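Side-chain contacts in valine-pyruvate aminotransferase (Salmonella typhimurium, PDB 3G7Q), which probably transfers the amino group of L-valine to pyruvate, with pyridoxal 5'-phosphate as cofactor, giving L-alanine and 3-methyl-2-oxobutanoate: residues P156-E159 with Q165-Y168; Q317-I322 with C331-P336. All coordinates share one frame; numbering follows the deposited sequence. Where two conformers were deposited one is given.

Interaction 1 (P156-E159 with Q165-Y168)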
ATOM      1  N   PRO A 156     -17.463 -12.835  24.366  1.00 31.14           N
ATOM      2  CA  PRO A 156     -18.830 -12.975  23.920  1.00 31.57           C
ATOM      3  C   PRO A 156     -19.633 -14.017  24.724  1.00 32.16           C
ATOM      4  O   PRO A 156     -19.054 -14.888  25.402  1.00 32.24           O
ATOM      5  CB  PRO A 156     -18.635 -13.491  22.494  1.00 30.69           C
ATOM      6  CG  PRO A 156     -17.468 -14.390  22.614  1.00 31.61           C
ATOM      7  CD  PRO A 156     -16.540 -13.628  23.541  1.00 30.91           C
ATOM      8  N   ASN A 157     -20.956 -13.918  24.666  1.00 30.06           N
ATOM      9  CA  ASN A 157     -21.803 -14.992  25.170  1.00 30.40           C
ATOM     10  C   ASN A 157     -21.834 -16.060  24.082  1.00 29.41           C
ATOM     11  O   ASN A 157     -21.578 -15.759  22.912  1.00 29.41           O
ATOM     12  CB  ASN A 157     -23.226 -14.516  25.431  1.00 29.52           C
ATOM     13  CG  ASN A 157     -23.343 -13.640  26.663  1.00 34.19           C
ATOM     14  OD1 ASN A 157     -22.561 -13.754  27.596  1.00 36.61           O
ATOM     15  ND2 ASN A 157     -24.358 -12.788  26.676  1.00 34.66           N
ATOM     16  N   ILE A 158     -22.173 -17.292  24.448  1.00 29.69           N
ATOM     17  CA  ILE A 158     -22.263 -18.404  23.497  1.00 30.25           C
ATOM     18  C   ILE A 158     -23.676 -18.970  23.505  1.00 31.29           C
ATOM     19  O   ILE A 158     -24.215 -19.267  24.555  1.00 30.36           O
ATOM     20  CB  ILE A 158     -21.295 -19.505  23.866  1.00 30.30           C
ATOM     21  CG1 ILE A 158     -19.853 -18.998  23.716  1.00 30.03           C
ATOM     22  CG2 ILE A 158     -21.534 -20.774  23.007  1.00 31.15           C
ATOM     23  CD1 ILE A 158     -18.791 -19.973  24.250  1.00 32.47           C
ATOM     24  N   GLU A 159     -24.276 -19.086  22.330  1.00 29.88           N
ATOM     25  CA  GLU A 159     -25.589 -19.706  22.158  1.00 30.17           C
ATOM     26  C   GLU A 159     -25.362 -21.045  21.460  1.00 31.35           C
ATOM     27  O   GLU A 159     -24.813 -21.058  20.358  1.00 30.75           O
ATOM     28  CB  GLU A 159     -26.450 -18.844  21.260  1.00 32.00           C
ATOM     29  CG  GLU A 159     -27.806 -19.469  20.899  1.00 35.33           C
ATOM     30  CD  GLU A 159     -28.627 -18.650  19.914  1.00 37.00           C
ATOM     31  OE1 GLU A 159     -28.077 -17.837  19.124  1.00 35.32           O
ATOM     32  OE2 GLU A 159     -29.854 -18.892  19.889  1.00 38.40           O
ATOM     33  N   GLN A 165     -23.730 -26.878  16.418  1.00 27.74           N
ATOM     34  CA  GLN A 165     -23.253 -25.556  16.021  1.00 28.09           C
ATOM     35  C   GLN A 165     -23.394 -24.589  17.193  1.00 29.45           C
ATOM     36  O   GLN A 165     -23.916 -24.945  18.255  1.00 29.77           O
ATOM     37  CB  GLN A 165     -23.962 -25.074  14.747  1.00 28.51           C
ATOM     38  CG  GLN A 165     -23.577 -25.923  13.551  1.00 29.49           C
ATOM     39  CD  GLN A 165     -24.192 -25.521  12.241  1.00 35.01           C
ATOM     40  OE1 GLN A 165     -24.870 -24.493  12.115  1.00 33.42           O
ATOM     41  NE2 GLN A 165     -23.951 -26.354  11.232  1.00 32.71           N
ATOM     42  N   PHE A 166     -22.916 -23.363  17.000  1.00 29.52           N
ATOM     43  CA  PHE A 166     -23.036 -22.354  18.046  1.00 28.10           C
ATOM     44  C   PHE A 166     -22.875 -20.986  17.430  1.00 28.12           C
ATOM     45  O   PHE A 166     -22.428 -20.862  16.282  1.00 28.84           O
ATOM     46  CB  PHE A 166     -22.044 -22.581  19.188  1.00 28.12           C
ATOM     47  CG  PHE A 166     -20.600 -22.367  18.829  1.00 28.97           C
ATOM     48  CD1 PHE A 166     -19.901 -23.326  18.124  1.00 28.70           C
ATOM     49  CD2 PHE A 166     -19.924 -21.230  19.241  1.00 29.34           C
ATOM     50  CE1 PHE A 166     -18.579 -23.168  17.838  1.00 30.02           C
ATOM     51  CE2 PHE A 166     -18.567 -21.069  18.930  1.00 29.30           C
ATOM     52  CZ  PHE A 166     -17.914 -22.026  18.224  1.00 28.25           C
ATOM     53  N   LYS A 167     -23.214 -19.960  18.210  1.00 29.02           N
ATOM     54  CA  LYS A 167     -23.123 -18.594  17.736  1.00 27.60           C
ATOM     55  C   LYS A 167     -22.701 -17.667  18.888  1.00 29.02           C
ATOM     56  O   LYS A 167     -23.240 -17.749  19.996  1.00 29.45           O
ATOM     57  CB  LYS A 167     -24.483 -18.139  17.194  1.00 30.43           C
ATOM     58  CG  LYS A 167     -24.504 -16.716  16.678  1.00 31.18           C
ATOM     59  CD  LYS A 167     -25.811 -16.356  15.970  1.00 30.31           C
ATOM     60  CE  LYS A 167     -25.919 -14.843  15.677  1.00 29.61           C
ATOM     61  NZ  LYS A 167     -24.928 -14.325  14.674  1.00 29.08           N
ATOM     62  N   TYR A 168     -21.718 -16.831  18.621  1.00 27.55           N
ATOM     63  CA  TYR A 168     -21.279 -15.843  19.588  1.00 29.33           C
ATOM     64  C   TYR A 168     -22.233 -14.664  19.555  1.00 30.03           C
ATOM     65  O   TYR A 168     -22.747 -14.287  18.491  1.00 28.95           O
ATOM     66  CB  TYR A 168     -19.892 -15.345  19.275  1.00 28.29           C
ATOM     67  CG  TYR A 168     -18.770 -16.359  19.435  1.00 27.21           C
ATOM     68  CD1 TYR A 168     -18.532 -16.980  20.656  1.00 27.57           C
ATOM     69  CD2 TYR A 168     -17.918 -16.621  18.402  1.00 28.02           C
ATOM     70  CE1 TYR A 168     -17.470 -17.891  20.826  1.00 30.43           C
ATOM     71  CE2 TYR A 168     -16.861 -17.509  18.540  1.00 28.19           C
ATOM     72  CZ  TYR A 168     -16.646 -18.149  19.764  1.00 30.23           C
ATOM     73  OH  TYR A 168     -15.614 -19.040  19.900  1.00 29.61           O
TER

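Interaction 2 (Q317-I322 with C331-P336)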
ATOM      1  N   GLN A 317     -21.003 -28.666   1.936  0.50 29.62           N
ATOM      2  CA  GLN A 317     -20.262 -29.886   1.634  0.50 30.70           C
ATOM      3  C   GLN A 317     -19.161 -30.137   2.657  0.50 31.92           C
ATOM      4  O   GLN A 317     -18.974 -31.267   3.130  0.50 29.01           O
ATOM      5  CB  GLN A 317     -19.670 -29.779   0.231  0.50 31.88           C
ATOM      6  CG  GLN A 317     -20.716 -29.936  -0.863  0.50 33.38           C
ATOM      7  CD  GLN A 317     -20.271 -29.487  -2.240  0.50 38.78           C
ATOM      8  OE1 GLN A 317     -21.033 -29.594  -3.215  0.50 40.03           O
ATOM      9  NE2 GLN A 317     -19.067 -28.946  -2.329  0.50 34.18           N
ATOM     10  N   THR A 318     -18.454 -29.081   3.033  1.00 30.44           N
ATOM     11  CA  THR A 318     -17.365 -29.210   4.010  1.00 30.40           C
ATOM     12  C   THR A 318     -17.869 -29.617   5.395  1.00 30.38           C
ATOM     13  O   THR A 318     -17.262 -30.469   6.079  1.00 30.21           O
ATOM     14  CB  THR A 318     -16.570 -27.891   4.075  1.00 31.15           C
ATOM     15  OG1 THR A 318     -16.056 -27.592   2.760  1.00 32.05           O
ATOM     16  CG2 THR A 318     -15.434 -27.982   5.109  1.00 29.84           C
ATOM     17  N   ILE A 319     -18.990 -29.049   5.827  1.00 29.43           N
ATOM     18  CA  ILE A 319     -19.563 -29.454   7.100  1.00 30.10           C
ATOM     19  C   ILE A 319     -19.929 -30.927   7.064  1.00 32.18           C
ATOM     20  O   ILE A 319     -19.725 -31.650   8.036  1.00 31.23           O
ATOM     21  CB  ILE A 319     -20.777 -28.581   7.474  1.00 30.14           C
ATOM     22  CG1 ILE A 319     -20.284 -27.177   7.846  1.00 32.70           C
ATOM     23  CG2 ILE A 319     -21.555 -29.200   8.663  1.00 33.13           C
ATOM     24  CD1 ILE A 319     -21.396 -26.139   8.091  1.00 34.51           C
ATOM     25  N   ALA A 320     -20.496 -31.371   5.952  1.00 29.76           N
ATOM     26  CA  ALA A 320     -20.888 -32.775   5.825  1.00 30.44           C
ATOM     27  C   ALA A 320     -19.653 -33.693   5.942  1.00 30.31           C
ATOM     28  O   ALA A 320     -19.749 -34.747   6.558  1.00 31.15           O
ATOM     29  CB  ALA A 320     -21.623 -33.034   4.523  1.00 31.03           C
ATOM     30  N   ILE A 321     -18.524 -33.273   5.362  1.00 29.89           N
ATOM     31  CA  ILE A 321     -17.261 -34.034   5.453  1.00 30.80           C
ATOM     32  C   ILE A 321     -16.853 -34.098   6.911  1.00 29.76           C
ATOM     33  O   ILE A 321     -16.597 -35.177   7.444  1.00 29.76           O
ATOM     34  CB  ILE A 321     -16.134 -33.424   4.588  1.00 31.23           C
ATOM     35  CG1 ILE A 321     -16.437 -33.556   3.090  1.00 34.68           C
ATOM     36  CG2 ILE A 321     -14.775 -34.106   4.877  1.00 30.30           C
ATOM     37  CD1 ILE A 321     -15.469 -32.740   2.184  1.00 34.55           C
ATOM     38  N   ILE A 322     -16.837 -32.951   7.580  1.00 28.90           N
ATOM     39  CA  ILE A 322     -16.475 -32.892   8.996  1.00 28.35           C
ATOM     40  C   ILE A 322     -17.330 -33.842   9.822  1.00 29.30           C
ATOM     41  O   ILE A 322     -16.819 -34.622  10.639  1.00 28.67           O
ATOM     42  CB  ILE A 322     -16.596 -31.450   9.565  1.00 29.05           C
ATOM     43  CG1 ILE A 322     -15.527 -30.525   8.937  1.00 31.07           C
ATOM     44  CG2 ILE A 322     -16.468 -31.445  11.114  1.00 28.58           C
ATOM     45  CD1 ILE A 322     -15.731 -29.054   9.279  1.00 29.44           C
ATOM     46  N   CYS A 331     -16.547 -31.874  18.189  1.00 31.30           N
ATOM     47  CA  CYS A 331     -16.367 -30.649  17.398  1.00 29.12           C
ATOM     48  C   CYS A 331     -17.651 -29.858  17.216  1.00 31.36           C
ATOM     49  O   CYS A 331     -18.588 -30.328  16.559  1.00 30.32           O
ATOM     50  CB  CYS A 331     -15.794 -31.018  16.025  1.00 29.97           C
ATOM     51  SG  CYS A 331     -15.349 -29.571  14.977  1.00 32.65           S
ATOM     52  N   LEU A 332     -17.707 -28.676  17.825  1.00 28.74           N
ATOM     53  CA  LEU A 332     -18.797 -27.733  17.618  1.00 28.03           C
ATOM     54  C   LEU A 332     -18.312 -26.752  16.533  1.00 30.42           C
ATOM     55  O   LEU A 332     -17.158 -26.329  16.537  1.00 32.13           O
ATOM     56  CB  LEU A 332     -19.184 -27.011  18.890  1.00 29.12           C
ATOM     57  CG  LEU A 332     -19.725 -27.911  20.009  1.00 29.27           C
ATOM     58  CD1 LEU A 332     -19.970 -27.150  21.305  1.00 32.16           C
ATOM     59  CD2 LEU A 332     -21.017 -28.605  19.561  1.00 31.13           C
ATOM     60  N   ILE A 333     -19.207 -26.400  15.630  1.00 30.35           N
ATOM     61  CA  ILE A 333     -18.876 -25.568  14.479  1.00 28.78           C
ATOM     62  C   ILE A 333     -19.639 -24.268  14.599  1.00 30.13           C
ATOM     63  O   ILE A 333     -20.857 -24.271  14.754  1.00 28.88           O
ATOM     64  CB  ILE A 333     -19.274 -26.294  13.185  1.00 30.67           C
ATOM     65  CG1 ILE A 333     -18.543 -27.653  13.060  1.00 31.35           C
ATOM     66  CG2 ILE A 333     -18.958 -25.421  11.948  1.00 31.80           C
ATOM     67  CD1 ILE A 333     -19.045 -28.538  11.860  1.00 30.32           C
ATOM     68  N   HIS A 334     -18.957 -23.127  14.530  1.00 28.12           N
ATOM     69  CA  HIS A 334     -19.709 -21.869  14.595  1.00 27.17           C
ATOM     70  C   HIS A 334     -20.652 -21.850  13.398  1.00 29.51           C
ATOM     71  O   HIS A 334     -20.272 -22.246  12.291  1.00 30.81           O
ATOM     72  CB  HIS A 334     -18.816 -20.635  14.544  1.00 28.61           C
ATOM     73  CG  HIS A 334     -19.528 -19.375  14.930  1.00 28.10           C
ATOM     74  ND1 HIS A 334     -20.417 -18.738  14.090  1.00 29.54           N
ATOM     75  CD2 HIS A 334     -19.515 -18.658  16.085  1.00 31.32           C
ATOM     76  CE1 HIS A 334     -20.907 -17.667  14.705  1.00 29.83           C
ATOM     77  NE2 HIS A 334     -20.394 -17.603  15.920  1.00 29.70           N
ATOM     78  N   LYS A 335     -21.893 -21.435  13.614  1.00 29.62           N
ATOM     79  CA  LYS A 335     -22.841 -21.326  12.486  1.00 30.05           C
ATOM     80  C   LYS A 335     -22.201 -20.526  11.349  1.00 30.58           C
ATOM     81  O   LYS A 335     -21.736 -19.433  11.545  1.00 28.03           O
ATOM     82  CB  LYS A 335     -24.138 -20.675  12.942  1.00 31.37           C
ATOM     83  CG  LYS A 335     -25.155 -20.667  11.814  1.00 36.12           C
ATOM     84  CD  LYS A 335     -26.425 -20.011  12.269  1.00 40.15           C
ATOM     85  CE  LYS A 335     -27.486 -20.218  11.185  1.00 46.88           C
ATOM     86  NZ  LYS A 335     -28.770 -19.634  11.639  1.00 48.63           N
ATOM     87  N   PRO A 336     -22.105 -21.116  10.154  1.00 31.49           N
ATOM     88  CA  PRO A 336     -21.419 -20.435   9.067  1.00 32.93           C
ATOM     89  C   PRO A 336     -22.358 -19.447   8.379  1.00 32.47           C
ATOM     90  O   PRO A 336     -23.060 -19.797   7.440  1.00 34.25           O
ATOM     91  CB  PRO A 336     -21.020 -21.601   8.143  1.00 35.00           C
ATOM     92  CG  PRO A 336     -21.982 -22.552   8.328  1.00 36.66           C
ATOM     93  CD  PRO A 336     -22.510 -22.475   9.760  1.00 36.34           C
TER

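Interaction 1 (P156-E159 with Q165-Y168)
Tyr168 and Ile158 share a first torsion, chi1 -67° and -66°, with CG and CG1 respectively set anti to the carbonyl carbon. Because the two residues are directly paired on one face of the sheet and their torsions match, their side chains run alongside one another, pointing the same way. CG1 of Ile158 lies 3.9 Å from both CD1 and CE1 of Tyr168. Pro156 comes to the same CD1-CE1 bond from the opposite side of the ring plane, its CG 3.4 Å from Tyr168 CD1. The other branch of Ile158 reaches toward the second aromatic ring, CG2 standing 4.1 Å from Phe166 CD2. Phe166 CE2 lies over one face of the Tyr168 ring near its rim, while Tyr168 CE1 comes in at the edge of the Phe166 ring. The phenol OH is anchored outside the hairpin by His383 and Trp343.

Glu159 and Lys167 occupy the reverse face. Their backbones pair through two bonds, Glu159 N to Lys167 O and Lys167 N to Glu159 O, each 2.9 Å. The side chains cross without forming a salt bridge, since Glu159 OE1 and Lys167 NZ are 6.5 Å apart; OE1 is bound by His169, and NZ by Glu337, Asn195 and the carbonyl of Val196. CA-H...O contacts also join Tyr168 CA to Asn157 O and Phe166 CA to Glu159 O. Alternation of the non-hydrogen-bonded pair Ile158-Tyr168 with the hydrogen-bonded pair Glu159-Lys167 is the register of an antiparallel beta hairpin, here formed by strands 157-161 and 165-169 at one margin of a mixed sheet.

Interaction 2 (Q317-I322 with C331-P336)
Helix 299-325 packs against the short strand 332-334 through an apolar helix-on-sheet contact, in which Ile319 and Ile322, almost one turn apart, turn their side chains to Ile333. The CD1 methyl of Ile333 lies between the two helix residues, 4.0 Å from Ile322 CG2 and 4.1 Å from Ile319 CG2. With chi1 of -71° at Ile319 and -68° at Ile322, CG1 stands beside the backbone N, which leaves CG2 anti to that N and turned to Ile333. Ile322 meets Ile333 tip to tip, whereas Ile319 approaches it at a slant.

The remaining branch of Ile319 serves a different partner: its extended chain, chi2 173°, carries CD1 to the ring of Pro336, where it ends 3.6 Å from CG. The helix thus contacts both the strand and the turn that follows it, within a mixed sheet where strand 332-334 runs between strands 165-169 and 341-345. Just before the strand, Cys331 SG is a looser neighbour of Ile322 CG2, at 4.4 Å. Leu342 of strand 341-345 and Val403 of helix 396-416 also touch Ile322, enclosing it between sheet and helix, and Gln165 of strand 165-169 touches Ile319 and Pro336.

In the fold
Interactions 1 and 2 meet in one mixed sheet, their centres 15 Å apart, because strands 165-169 and 332-334 are neighbours in it. A probable backbone hydrogen bond of 2.8 Å joins Phe166 O to Lys335 N. His334 adds a second tie: its NE2 lies 3.1 Å from Tyr168 N, a probable hydrogen bond, and its ring meets those of both Phe166 and Tyr168. Ile333, next to His334 in the strand, turns instead to the helix of interaction 2. Thus the hairpin of 156-159 with 165-168 extends the sheet beyond strand 332-334, and helix 299-325 packs on a face of that sheet.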